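Local coordinates for capsid protein VP1 (Human polyomavirus 12, PDB 6Y5Z) that probably builds the T=7 icosahedral shell of the virus from 72 disulfide-linked pentamers, as the major coat protein, at residues D[20-25]-D[236-241]; D[31-36]-D[62-67]; D[97-102]-D[213-218]; D[182-187]-D[243-248]. All coordinates share one frame; numbering follows the deposited sequence. Where two conformers were deposited one is given.

The four contacts share one chain, whose antiparallel sheet curls in the jelly-roll manner of polyomavirus VP1. Strand 237-250 is the common thread: residues 236-241 serve contact 1 and 243-248 contact 4. Residues 62-67 of contact 2 lead into strand 66-71, its sheet neighbour. Centres of contacts 2 and 4 are about 10 Å apart, and Pro63 O to Ile184 N (3.0 Å) probably bonds them; other pairs stand 19 to 22 Å apart. Along the chain contacts 2 and 3 nest inside the loop closed by contact 1; contact 4 crosses 1 and 3. Contact 3, centred farthest from the chain centre (about 17 Å), continues the sheet into a neighbouring subunit through residues 213-216.

Contact 1. Residues D[20-25]-D[236-241]; sequences TQIEAF and DGLFLS
The backbone polar groups of Ile22 and Leu238 are bonded to other strands, to Val268 and Ile70 respectively, and no hydrogen bond joins residues 20-25 to residues 236-241. What crosses is apolar. The CA atoms of Ile22 and Leu238 stand 8.6 Å apart and those of Ala24 and Leu240 8.7 Å apart, a spacing too wide for backbone pairing. Both pairs advance in the same sense along the two strands. Ile22 CG2 meets Leu238 CD2 at 3.9 Å, and Ile22 CB lies 4.0 Å from Leu238 CD2. The two side chains pass alongside one another, running opposite ways. Leu238 is set for this by a first torsion that turns CG anti to its backbone N (chi1 177°). Two residues on, the methyl of Ala24 (CB) receives Leu240 CD1 at 3.9 Å; here the leucine reaches further than the alanine methyl, its CD1 branch extended from CA (chi2 176°). Strand 9-26 thus faces strand 237-250 across the interior of the curled sheet, with strand 257-276 hydrogen-bonded to both: Leu238 lies on its Val268 and Leu240 on its Phe266, while Ile70 of strand 66-71 touches Ile22, Ala24 and Leu240.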
loop_
_atom_site.group_PDB
_atom_site.type_symbol
_atom_site.label_atom_id
_atom_site.label_comp_id
_atom_site.label_asym_id
_atom_site.label_seq_id
_atom_site.Cartn_x
_atom_site.Cartn_y
_atom_site.Cartn_z
ATOM N N THR D 20 22.439 9.399 -27.517
ATOM C CA THR D 20 22.690 7.946 -27.692
ATOM C C THR D 20 21.889 7.208 -26.620
ATOM O O THR D 20 21.512 7.853 -25.620
ATOM C CB THR D 20 24.198 7.664 -27.742
ATOM O OG1 THR D 20 24.377 6.395 -28.375
ATOM C CG2 THR D 20 24.872 7.678 -26.387
ATOM N N GLN D 21 21.541 5.946 -26.874
ATOM C CA GLN D 21 20.912 5.033 -25.882
ATOM C C GLN D 21 21.933 3.927 -25.604
ATOM O O GLN D 21 22.550 3.437 -26.564
ATOM C CB GLN D 21 19.582 4.435 -26.369
ATOM C CG GLN D 21 18.486 5.453 -26.700
ATOM C CD GLN D 21 17.723 6.048 -25.532
ATOM O OE1 GLN D 21 17.231 7.181 -25.590
ATOM N NE2 GLN D 21 17.593 5.284 -24.459
ATOM N N ILE D 22 22.146 3.598 -24.337
ATOM C CA ILE D 22 23.068 2.512 -23.904
ATOM C C ILE D 22 22.200 1.500 -23.171
ATOM O O ILE D 22 21.539 1.900 -22.180
ATOM C CB ILE D 22 24.159 3.071 -22.979
ATOM C CG1 ILE D 22 25.015 4.123 -23.690
ATOM C CG2 ILE D 22 24.999 1.947 -22.409
ATOM C CD1 ILE D 22 25.727 3.604 -24.922
ATOM N N GLU D 23 22.216 0.239 -23.580
ATOM C CA GLU D 23 21.445 -0.793 -22.868
ATOM C C GLU D 23 22.389 -1.862 -22.334
ATOM O O GLU D 23 23.471 -2.095 -22.907
ATOM C CB GLU D 23 20.328 -1.307 -23.775
ATOM C CG GLU D 23 20.753 -2.305 -24.814
ATOM C CD GLU D 23 19.590 -2.892 -25.612
ATOM O OE1 GLU D 23 19.889 -3.687 -26.527
ATOM O OE2 GLU D 23 18.378 -2.554 -25.342
ATOM N N ALA D 24 22.004 -2.469 -21.221
ATOM C CA ALA D 24 22.783 -3.549 -20.589
ATOM C C ALA D 24 21.865 -4.378 -19.710
ATOM O O ALA D 24 20.917 -3.818 -19.129
ATOM C CB ALA D 24 23.916 -2.975 -19.795
ATOM N N PHE D 25 22.178 -5.665 -19.574
ATOM C CA PHE D 25 21.628 -6.538 -18.511
ATOM C C PHE D 25 22.768 -6.779 -17.520
ATOM O O PHE D 25 23.876 -7.085 -17.962
ATOM C CB PHE D 25 21.085 -7.846 -19.086
ATOM C CG PHE D 25 19.801 -7.782 -19.891
ATOM C CD1 PHE D 25 18.565 -7.863 -19.274
ATOM C CD2 PHE D 25 19.836 -7.733 -21.274
ATOM C CE1 PHE D 25 17.393 -7.871 -20.025
ATOM C CE2 PHE D 25 18.668 -7.734 -22.028
ATOM C CZ PHE D 25 17.448 -7.811 -21.401
ATOM N N ASP D 236 34.303 9.047 -20.323
ATOM C CA ASP D 236 33.334 8.466 -21.297
ATOM C C ASP D 236 32.963 7.029 -20.890
ATOM O O ASP D 236 32.933 6.118 -21.746
ATOM C CB ASP D 236 33.880 8.544 -22.719
ATOM C CG ASP D 236 34.211 9.953 -23.192
ATOM O OD1 ASP D 236 33.494 10.914 -22.824
ATOM O OD2 ASP D 236 35.195 10.083 -23.926
ATOM N N GLY D 237 32.671 6.851 -19.604
ATOM C CA GLY D 237 32.150 5.595 -19.045
ATOM C C GLY D 237 30.836 5.854 -18.329
ATOM O O GLY D 237 30.733 6.874 -17.623
ATOM N N LEU D 238 29.878 4.959 -18.540
ATOM C CA LEU D 238 28.580 4.959 -17.823
ATOM C C LEU D 238 28.603 3.856 -16.769
ATOM O O LEU D 238 28.865 2.692 -17.108
ATOM C CB LEU D 238 27.447 4.748 -18.817
ATOM C CG LEU D 238 26.066 4.657 -18.182
ATOM C CD1 LEU D 238 25.689 5.994 -17.570
ATOM C CD2 LEU D 238 25.060 4.226 -19.229
ATOM N N PHE D 239 28.375 4.230 -15.509
ATOM C CA PHE D 239 28.449 3.296 -14.359
ATOM C C PHE D 239 27.044 2.864 -13.933
ATOM O O PHE D 239 26.215 3.694 -13.527
ATOM C CB PHE D 239 29.227 3.978 -13.236
ATOM C CG PHE D 239 30.664 4.233 -13.633
ATOM C CD1 PHE D 239 30.999 5.307 -14.449
ATOM C CD2 PHE D 239 31.658 3.371 -13.208
ATOM C CE1 PHE D 239 32.317 5.509 -14.830
ATOM C CE2 PHE D 239 32.981 3.591 -13.564
ATOM C CZ PHE D 239 33.300 4.660 -14.371
ATOM N N LEU D 240 26.797 1.561 -14.004
ATOM C CA LEU D 240 25.516 0.941 -13.620
ATOM C C LEU D 240 25.787 0.033 -12.439
ATOM O O LEU D 240 26.800 -0.690 -12.441
ATOM C CB LEU D 240 24.950 0.115 -14.763
ATOM C CG LEU D 240 24.861 0.827 -16.110
ATOM C CD1 LEU D 240 24.379 -0.138 -17.185
ATOM C CD2 LEU D 240 23.945 2.027 -16.008
ATOM N N SER D 241 24.887 0.042 -11.472
ATOM C CA SER D 241 25.002 -0.732 -10.212
ATOM C C SER D 241 23.620 -1.278 -9.858
ATOM O O SER D 241 22.671 -0.560 -10.136
ATOM C CB SER D 241 25.496 0.144 -9.100
ATOM O OG SER D 241 26.727 0.774 -9.422
#

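Contact 2. Residues D[31-36]-D[62-67]; sequences GVNDET and MPYYSC
Gly31 sits hard against the chain at Met62, CA to CA 5.3 Å, the tight part of the contact. Gly31 CA lies 3.5 Å from Met62 O and, at the edge of the Tyr64 ring and near its plane, 4.1 Å from Tyr64 CE2. At its positive phi (128°) Gly31 is at ease, having no CB to strike the preceding carbonyl O. Asn33 adds its amide: ND2 approaches Tyr64 CD2 at 3.7 Å, from an oblique direction, with amide and ring planes 81° apart. The rotation of that amide is fixed by Gly31 N, which donates to Asn33 OD1 at 3.0 Å with an N-H...O angle of 154°, so the oxygen is turned back to its own loop and the nitrogen to the tyrosine. Residues 31-36 and the start of 62-67 belong to the long connection that leads into strand 66-71 of the VP1 jelly roll, and the phenol of Tyr64 is held at its far end by Lys59 O. Beyond Asn33 the loop turns to the exposed side and meets nothing of residues 62-67. There Asp34 forms an Asx turn: its OD1 accepts from Thr36 N at 2.9 Å and from Thr36 OG1 at 2.7 Å, both from the same face of the carboxylate.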
loop_
_atom_site.group_PDB
_atom_site.type_symbol
_atom_site.label_atom_id
_atom_site.label_comp_id
_atom_site.label_asym_id
_atom_site.label_seq_id
_atom_site.Cartn_x
_atom_site.Cartn_y
_atom_site.Cartn_z
ATOM N N GLY D 31 25.952 -15.085 -4.671
ATOM C CA GLY D 31 26.909 -15.965 -3.984
ATOM C C GLY D 31 27.453 -17.012 -4.936
ATOM O O GLY D 31 28.694 -17.155 -5.040
ATOM N N VAL D 32 26.562 -17.727 -5.614
ATOM C CA VAL D 32 26.953 -18.577 -6.770
ATOM C C VAL D 32 27.034 -17.614 -7.951
ATOM O O VAL D 32 26.011 -17.335 -8.596
ATOM C CB VAL D 32 26.047 -19.793 -6.988
ATOM C CG1 VAL D 32 26.545 -20.639 -8.146
ATOM C CG2 VAL D 32 25.946 -20.645 -5.730
ATOM N N ASN D 33 28.224 -17.071 -8.179
ATOM C CA ASN D 33 28.459 -15.977 -9.152
ATOM C C ASN D 33 29.029 -16.518 -10.469
ATOM O O ASN D 33 29.193 -15.733 -11.401
ATOM C CB ASN D 33 29.354 -14.912 -8.537
ATOM C CG ASN D 33 28.717 -14.236 -7.345
ATOM O OD1 ASN D 33 27.511 -14.365 -7.121
ATOM N ND2 ASN D 33 29.514 -13.487 -6.598
ATOM N N ASP D 34 29.234 -17.823 -10.552
ATOM C CA ASP D 34 29.810 -18.510 -11.740
ATOM C C ASP D 34 28.671 -19.028 -12.618
ATOM O O ASP D 34 27.922 -19.912 -12.175
ATOM C CB ASP D 34 30.742 -19.622 -11.251
ATOM C CG ASP D 34 31.329 -20.551 -12.293
ATOM O OD1 ASP D 34 30.995 -20.456 -13.495
ATOM O OD2 ASP D 34 32.082 -21.449 -11.841
ATOM N N GLU D 35 28.568 -18.497 -13.844
ATOM C CA GLU D 35 27.465 -18.791 -14.784
ATOM C C GLU D 35 27.434 -20.267 -15.199
ATOM O O GLU D 35 26.405 -20.685 -15.759
ATOM C CB GLU D 35 27.544 -17.897 -16.026
ATOM C CG GLU D 35 28.690 -18.266 -16.956
ATOM C CD GLU D 35 28.809 -17.387 -18.185
ATOM O OE1 GLU D 35 29.518 -17.807 -19.117
ATOM O OE2 GLU D 35 28.174 -16.299 -18.226
ATOM N N THR D 36 28.504 -21.041 -14.959
ATOM C CA THR D 36 28.534 -22.490 -15.301
ATOM C C THR D 36 28.034 -23.343 -14.135
ATOM O O THR D 36 27.815 -24.549 -14.330
ATOM C CB THR D 36 29.952 -22.906 -15.727
ATOM O OG1 THR D 36 30.831 -22.877 -14.596
ATOM C CG2 THR D 36 30.489 -21.985 -16.801
ATOM N N MET D 62 26.420 -15.308 0.634
ATOM C CA MET D 62 25.994 -13.890 0.803
ATOM C C MET D 62 25.764 -13.247 -0.555
ATOM O O MET D 62 26.503 -13.507 -1.503
ATOM C CB MET D 62 27.055 -13.050 1.515
ATOM C CG MET D 62 27.321 -13.492 2.931
ATOM S SD MET D 62 28.634 -12.541 3.708
ATOM C CE MET D 62 30.085 -13.258 2.933
ATOM N N PRO D 63 24.720 -12.406 -0.704
ATOM C CA PRO D 63 24.557 -11.618 -1.923
ATOM C C PRO D 63 25.456 -10.386 -1.988
ATOM O O PRO D 63 25.837 -9.831 -0.960
ATOM C CB PRO D 63 23.076 -11.199 -1.881
ATOM C CG PRO D 63 22.764 -11.170 -0.394
ATOM C CD PRO D 63 23.547 -12.342 0.171
ATOM N N TYR D 64 25.767 -10.004 -3.219
ATOM C CA TYR D 64 26.713 -8.918 -3.552
ATOM C C TYR D 64 26.025 -7.896 -4.444
ATOM O O TYR D 64 25.067 -8.232 -5.144
ATOM C CB TYR D 64 27.941 -9.466 -4.290
ATOM C CG TYR D 64 28.718 -10.457 -3.475
ATOM C CD1 TYR D 64 29.707 -10.022 -2.606
ATOM C CD2 TYR D 64 28.413 -11.803 -3.492
ATOM C CE1 TYR D 64 30.390 -10.912 -1.808
ATOM C CE2 TYR D 64 29.090 -12.703 -2.693
ATOM C CZ TYR D 64 30.065 -12.249 -1.822
ATOM O OH TYR D 64 30.719 -13.088 -0.971
ATOM N N TYR D 65 26.599 -6.703 -4.511
ATOM C CA TYR D 65 26.249 -5.714 -5.553
ATOM C C TYR D 65 26.764 -6.210 -6.904
ATOM O O TYR D 65 27.882 -6.740 -6.983
ATOM C CB TYR D 65 26.806 -4.332 -5.220
ATOM C CG TYR D 65 26.096 -3.652 -4.076
ATOM C CD1 TYR D 65 24.836 -3.097 -4.252
ATOM C CD2 TYR D 65 26.640 -3.598 -2.808
ATOM C CE1 TYR D 65 24.145 -2.524 -3.204
ATOM C CE2 TYR D 65 25.968 -3.006 -1.752
ATOM C CZ TYR D 65 24.715 -2.457 -1.943
ATOM O OH TYR D 65 24.062 -1.858 -0.909
ATOM N N SER D 66 25.950 -6.037 -7.942
ATOM C CA SER D 66 26.352 -6.110 -9.365
ATOM C C SER D 66 26.812 -4.725 -9.824
ATOM O O SER D 66 26.241 -3.700 -9.383
ATOM C CB SER D 66 25.201 -6.606 -10.187
ATOM O OG SER D 66 24.843 -7.922 -9.799
ATOM N N CYS D 67 27.775 -4.660 -10.735
ATOM C CA CYS D 67 28.174 -3.369 -11.353
ATOM C C CYS D 67 28.866 -3.593 -12.685
ATOM O O CYS D 67 29.419 -4.675 -12.910
ATOM C CB CYS D 67 29.022 -2.499 -10.448
ATOM S SG CYS D 67 30.592 -3.268 -9.962
#

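Contact 3. Residues D[97-102]-D[213-218]; sequences IGSNTL and LTFTNT
Ser99 supplies one side of this contact, and Leu213 and Phe215, alternate residues of a strand, the other. Van der Waals packing is all that crosses. Ser99 CB rests on Leu213 CD2 at 3.7 Å, while its hydroxyl oxygen lies 3.7 Å from CE2 of Phe215, oblique to the ring. The backbone sets the methylene on the leucine, and the first torsion, with OG between the backbone N and the carbonyl carbon (chi1 65°), sends the oxygen on to the phenyl.

Hydrogen bonds shape each segment from within. Gly98 O is gripped twice, by Thr101 N at 2.8 Å and by Thr101 OG1 at 2.7 Å, the hydroxyl arriving at a C=O...O angle of 161°. Leu102 N to Ser99 O (3.0 Å) adds the next bond of the short 3-10 segment. In residues 213-218 Thr216 OG1 accepts from Thr218 N at 3.2 Å, an ST turn where the strand ends.

Polar partners beyond the chain lie on a neighbouring subunit. Asn100 ND2 bonds Ile184 O and Asn100 OD1 bonds Ser188 OG there, while Asn217 OD1 and ND2 bond Tyr199 N and Thr197 O. Residues 213-216 also pair antiparallel with a strand of that subunit, so the sheet runs on from one subunit to the next, an intersubunit beta-sheet extension within the VP1 pentamer.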
loop_
_atom_site.group_PDB
_atom_site.type_symbol
_atom_site.label_atom_id
_atom_site.label_comp_id
_atom_site.label_asym_id
_atom_site.label_seq_id
_atom_site.Cartn_x
_atom_site.Cartn_y
_atom_site.Cartn_z
ATOM N N ILE D 97 13.951 -8.530 -14.371
ATOM C CA ILE D 97 13.413 -9.565 -15.300
ATOM C C ILE D 97 13.246 -10.878 -14.549
ATOM O O ILE D 97 14.193 -11.255 -13.865
ATOM C CB ILE D 97 14.352 -9.804 -16.499
ATOM C CG1 ILE D 97 14.625 -8.523 -17.277
ATOM C CG2 ILE D 97 13.769 -10.881 -17.398
ATOM C CD1 ILE D 97 13.380 -7.764 -17.582
ATOM N N GLY D 98 12.131 -11.576 -14.729
ATOM C CA GLY D 98 12.054 -12.975 -14.273
ATOM C C GLY D 98 11.174 -13.227 -13.066
ATOM O O GLY D 98 11.191 -14.381 -12.604
ATOM N N SER D 99 10.321 -12.284 -12.650
ATOM C CA SER D 99 9.332 -12.579 -11.587
ATOM C C SER D 99 8.465 -13.766 -12.011
ATOM O O SER D 99 8.059 -14.547 -11.130
ATOM C CB SER D 99 8.513 -11.358 -11.218
ATOM O OG SER D 99 7.726 -10.934 -12.287
ATOM N N ASN D 100 8.207 -13.929 -13.310
ATOM C CA ASN D 100 7.397 -15.063 -13.829
ATOM C C ASN D 100 8.036 -16.407 -13.439
ATOM O O ASN D 100 7.310 -17.419 -13.342
ATOM C CB ASN D 100 7.275 -14.982 -15.352
ATOM C CG ASN D 100 8.600 -14.707 -16.016
ATOM O OD1 ASN D 100 9.069 -13.567 -15.961
ATOM N ND2 ASN D 100 9.210 -15.713 -16.600
ATOM N N THR D 101 9.350 -16.451 -13.254
ATOM C CA THR D 101 10.002 -17.748 -12.941
ATOM C C THR D 101 9.552 -18.254 -11.568
ATOM O O THR D 101 9.623 -19.477 -11.346
ATOM C CB THR D 101 11.532 -17.678 -12.980
ATOM O OG1 THR D 101 12.024 -16.814 -11.948
ATOM C CG2 THR D 101 12.021 -17.240 -14.339
ATOM N N LEU D 102 9.117 -17.358 -10.690
ATOM C CA LEU D 102 8.715 -17.706 -9.296
ATOM C C LEU D 102 7.342 -18.389 -9.311
ATOM O O LEU D 102 6.938 -18.903 -8.264
ATOM C CB LEU D 102 8.712 -16.449 -8.418
ATOM C CG LEU D 102 10.081 -15.995 -7.918
ATOM C CD1 LEU D 102 10.864 -15.286 -9.009
ATOM C CD2 LEU D 102 9.944 -15.096 -6.693
ATOM N N LEU D 213 6.686 -7.493 -7.313
ATOM C CA LEU D 213 7.433 -6.823 -8.392
ATOM C C LEU D 213 6.445 -6.286 -9.418
ATOM O O LEU D 213 5.443 -6.948 -9.707
ATOM C CB LEU D 213 8.426 -7.812 -8.999
ATOM C CG LEU D 213 9.637 -7.181 -9.676
ATOM C CD1 LEU D 213 10.629 -6.611 -8.655
ATOM C CD2 LEU D 213 10.339 -8.209 -10.530
ATOM N N THR D 214 6.716 -5.109 -9.933
ATOM C CA THR D 214 6.029 -4.601 -11.141
ATOM C C THR D 214 7.016 -4.613 -12.305
ATOM O O THR D 214 8.257 -4.562 -12.092
ATOM C CB THR D 214 5.401 -3.232 -10.906
ATOM O OG1 THR D 214 6.482 -2.323 -10.742
ATOM C CG2 THR D 214 4.471 -3.215 -9.717
ATOM N N PHE D 215 6.484 -4.695 -13.513
ATOM C CA PHE D 215 7.313 -4.721 -14.735
ATOM C C PHE D 215 6.493 -4.080 -15.836
ATOM O O PHE D 215 5.253 -4.186 -15.848
ATOM C CB PHE D 215 7.801 -6.134 -15.032
ATOM C CG PHE D 215 6.718 -7.170 -15.138
ATOM C CD1 PHE D 215 6.101 -7.423 -16.355
ATOM C CD2 PHE D 215 6.304 -7.894 -14.028
ATOM C CE1 PHE D 215 5.109 -8.384 -16.456
ATOM C CE2 PHE D 215 5.304 -8.848 -14.127
ATOM C CZ PHE D 215 4.702 -9.091 -15.347
ATOM N N THR D 216 7.172 -3.299 -16.655
ATOM C CA THR D 216 6.544 -2.525 -17.743
ATOM C C THR D 216 7.701 -1.984 -18.571
ATOM O O THR D 216 8.830 -1.974 -18.058
ATOM C CB THR D 216 5.617 -1.419 -17.224
ATOM O OG1 THR D 216 4.981 -0.751 -18.323
ATOM C CG2 THR D 216 6.336 -0.394 -16.364
ATOM N N ASN D 217 7.419 -1.529 -19.778
ATOM C CA ASN D 217 8.403 -0.810 -20.613
ATOM C C ASN D 217 7.926 0.633 -20.795
ATOM O O ASN D 217 8.393 1.297 -21.745
ATOM C CB ASN D 217 8.620 -1.550 -21.936
ATOM C CG ASN D 217 7.397 -1.648 -22.825
ATOM O OD1 ASN D 217 6.254 -1.506 -22.374
ATOM N ND2 ASN D 217 7.633 -1.917 -24.107
ATOM N N THR D 218 7.005 1.111 -19.951
ATOM C CA THR D 218 6.389 2.446 -20.127
ATOM C C THR D 218 6.853 3.458 -19.075
ATOM O O THR D 218 6.436 4.609 -19.195
ATOM C CB THR D 218 4.866 2.341 -20.126
ATOM O OG1 THR D 218 4.430 1.958 -18.826
ATOM C CG2 THR D 218 4.401 1.371 -21.186
#

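Contact 4. Residues D[182-187]-D[243-248]; sequences YPIETW and CDVMGW
Ile184 and Cys243 mark the nearest approach of the backbones, CA to CA 8.0 Å, a distance bridged by side chains without any hydrogen bond across the segments. Residues 183-186 turn into strand 187-189, only loosely tied by weak bonds from Thr186 N to Pro183 O and from Trp187 N to Ile184 O, both 3.3 Å. Residues 243-245 run extended, and their alternation turns Cys243 and Val245 to the isoleucine.

The isoleucine divides its two branches between them. Its CG2 methyl presses on Cys243 SG at 3.5 Å and lies 4.0 Å from Cys243 CB, a tight meeting. The longer branch brings CD1 to 4.2 Å from Val245 CG2, a looser touch in which the side chains cross obliquely. This division follows from the isoleucine torsion: CG1 stands between the backbone N and the carbonyl carbon (chi1 70°), which leaves CG2 anti to that carbon. On the cysteine, SG is anti to the backbone N (chi1 -173°), where it can meet the methyl. Tyr125 touches both Ile184 and Cys243, and Met103 of a neighbouring subunit packs on both Ile184 and Val245.

Asp244, between these two strand residues, has its carboxylate tied elsewhere, in a salt bridge with Arg264 and a hydrogen bond with His126. The touching groups are two isoleucine methyls against a cysteine sulfur and a valine methyl, so the contact is held by dispersion and burial; Cys243 acts here as an apolar packing residue, whereas the interchain disulfide of the capsid protein is made by Cys81.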
loop_
_atom_site.group_PDB
_atom_site.type_symbol
_atom_site.label_atom_id
_atom_site.label_comp_id
_atom_site.label_asym_id
_atom_site.label_seq_id
_atom_site.Cartn_x
_atom_site.Cartn_y
_atom_site.Cartn_z
ATOM N N TYR D 182 31.526 -6.926 -3.314
ATOM C CA TYR D 182 31.118 -6.034 -2.202
ATOM C C TYR D 182 29.809 -6.570 -1.640
ATOM O O TYR D 182 28.768 -6.471 -2.321
ATOM C CB TYR D 182 30.933 -4.604 -2.710
ATOM C CG TYR D 182 32.206 -3.862 -3.027
ATOM C CD1 TYR D 182 32.930 -4.123 -4.177
ATOM C CD2 TYR D 182 32.676 -2.876 -2.176
ATOM C CE1 TYR D 182 34.104 -3.443 -4.467
ATOM C CE2 TYR D 182 33.844 -2.179 -2.457
ATOM C CZ TYR D 182 34.563 -2.469 -3.598
ATOM O OH TYR D 182 35.740 -1.798 -3.820
ATOM N N PRO D 183 29.805 -7.230 -0.463
ATOM C CA PRO D 183 28.566 -7.827 0.035
ATOM C C PRO D 183 27.527 -6.755 0.372
ATOM O O PRO D 183 27.860 -5.716 0.909
ATOM C CB PRO D 183 28.919 -8.569 1.329
ATOM C CG PRO D 183 30.431 -8.498 1.433
ATOM C CD PRO D 183 30.928 -7.449 0.459
ATOM N N ILE D 184 26.258 -7.006 0.062
ATOM C CA ILE D 184 25.249 -5.962 0.407
ATOM C C ILE D 184 25.176 -5.818 1.939
ATOM O O ILE D 184 24.879 -4.719 2.427
ATOM C CB ILE D 184 23.875 -6.216 -0.242
ATOM C CG1 ILE D 184 23.165 -7.415 0.361
ATOM C CG2 ILE D 184 23.971 -6.320 -1.763
ATOM C CD1 ILE D 184 21.701 -7.477 -0.037
ATOM N N GLU D 185 25.456 -6.869 2.706
ATOM C CA GLU D 185 25.233 -6.811 4.178
ATOM C C GLU D 185 26.249 -5.884 4.856
ATOM O O GLU D 185 26.044 -5.590 6.021
ATOM C CB GLU D 185 25.161 -8.200 4.813
ATOM C CG GLU D 185 26.496 -8.876 4.922
ATOM C CD GLU D 185 26.474 -10.153 5.710
ATOM O OE1 GLU D 185 25.576 -11.010 5.470
ATOM O OE2 GLU D 185 27.377 -10.302 6.566
ATOM N N THR D 186 27.278 -5.392 4.159
ATOM C CA THR D 186 28.289 -4.503 4.787
ATOM C C THR D 186 28.312 -3.123 4.143
ATOM O O THR D 186 29.085 -2.317 4.614
ATOM C CB THR D 186 29.710 -5.104 4.779
ATOM O OG1 THR D 186 30.249 -5.166 3.456
ATOM C CG2 THR D 186 29.750 -6.478 5.402
ATOM N N TRP D 187 27.567 -2.871 3.068
ATOM C CA TRP D 187 27.742 -1.617 2.282
ATOM C C TRP D 187 26.395 -1.027 1.870
ATOM O O TRP D 187 25.582 -1.756 1.248
ATOM C CB TRP D 187 28.564 -1.875 1.015
ATOM C CG TRP D 187 29.980 -2.322 1.207
ATOM C CD1 TRP D 187 30.493 -3.538 0.895
ATOM C CD2 TRP D 187 31.072 -1.532 1.706
ATOM N NE1 TRP D 187 31.841 -3.564 1.157
ATOM C CE2 TRP D 187 32.225 -2.346 1.644
ATOM C CE3 TRP D 187 31.192 -0.220 2.164
ATOM C CZ2 TRP D 187 33.469 -1.877 2.072
ATOM C CZ3 TRP D 187 32.413 0.224 2.623
ATOM C CH2 TRP D 187 33.541 -0.591 2.543
ATOM N N CYS D 243 21.301 -4.401 -7.097
ATOM C CA CYS D 243 21.103 -5.690 -6.416
ATOM C C CYS D 243 19.597 -5.921 -6.370
ATOM O O CYS D 243 18.849 -4.959 -6.120
ATOM C CB CYS D 243 21.711 -5.659 -5.023
ATOM S SG CYS D 243 21.659 -7.281 -4.234
ATOM N N ASP D 244 19.178 -7.146 -6.614
ATOM C CA ASP D 244 17.745 -7.505 -6.652
ATOM C C ASP D 244 17.552 -8.880 -6.034
ATOM O O ASP D 244 17.387 -9.874 -6.759
ATOM C CB ASP D 244 17.230 -7.412 -8.085
ATOM C CG ASP D 244 17.237 -5.977 -8.569
ATOM O OD1 ASP D 244 16.381 -5.202 -8.084
ATOM O OD2 ASP D 244 18.138 -5.609 -9.400
ATOM N N VAL D 245 17.544 -8.900 -4.703
ATOM C CA VAL D 245 17.253 -10.106 -3.883
ATOM C C VAL D 245 15.737 -10.256 -3.796
ATOM O O VAL D 245 15.080 -9.319 -3.314
ATOM C CB VAL D 245 17.843 -9.994 -2.467
ATOM C CG1 VAL D 245 17.403 -11.171 -1.602
ATOM C CG2 VAL D 245 19.360 -9.886 -2.518
ATOM N N MET D 246 15.206 -11.413 -4.182
ATOM C CA MET D 246 13.748 -11.678 -4.206
ATOM C C MET D 246 13.289 -12.445 -2.969
ATOM O O MET D 246 12.080 -12.533 -2.761
ATOM C CB MET D 246 13.381 -12.487 -5.446
ATOM C CG MET D 246 13.668 -11.765 -6.734
ATOM S SD MET D 246 12.702 -10.250 -6.918
ATOM C CE MET D 246 11.023 -10.878 -6.977
ATOM N N GLY D 247 14.214 -12.967 -2.165
ATOM C CA GLY D 247 13.885 -13.757 -0.979
ATOM C C GLY D 247 14.712 -15.012 -0.939
ATOM O O GLY D 247 15.795 -15.036 -1.585
ATOM N N TRP D 248 14.199 -16.022 -0.257
ATOM C CA TRP D 248 14.893 -17.326 -0.112
ATOM C C TRP D 248 14.096 -18.433 -0.782
ATOM O O TRP D 248 12.862 -18.516 -0.625
ATOM C CB TRP D 248 15.181 -17.664 1.356
ATOM C CG TRP D 248 16.106 -16.673 1.987
ATOM C CD1 TRP D 248 17.440 -16.509 1.758
ATOM C CD2 TRP D 248 15.744 -15.676 2.950
ATOM N NE1 TRP D 248 17.937 -15.481 2.517
ATOM C CE2 TRP D 248 16.910 -14.938 3.237
ATOM C CE3 TRP D 248 14.545 -15.339 3.591
ATOM C CZ2 TRP D 248 16.898 -13.868 4.131
ATOM C CZ3 TRP D 248 14.538 -14.289 4.478
ATOM C CH2 TRP D 248 15.698 -13.570 4.741
#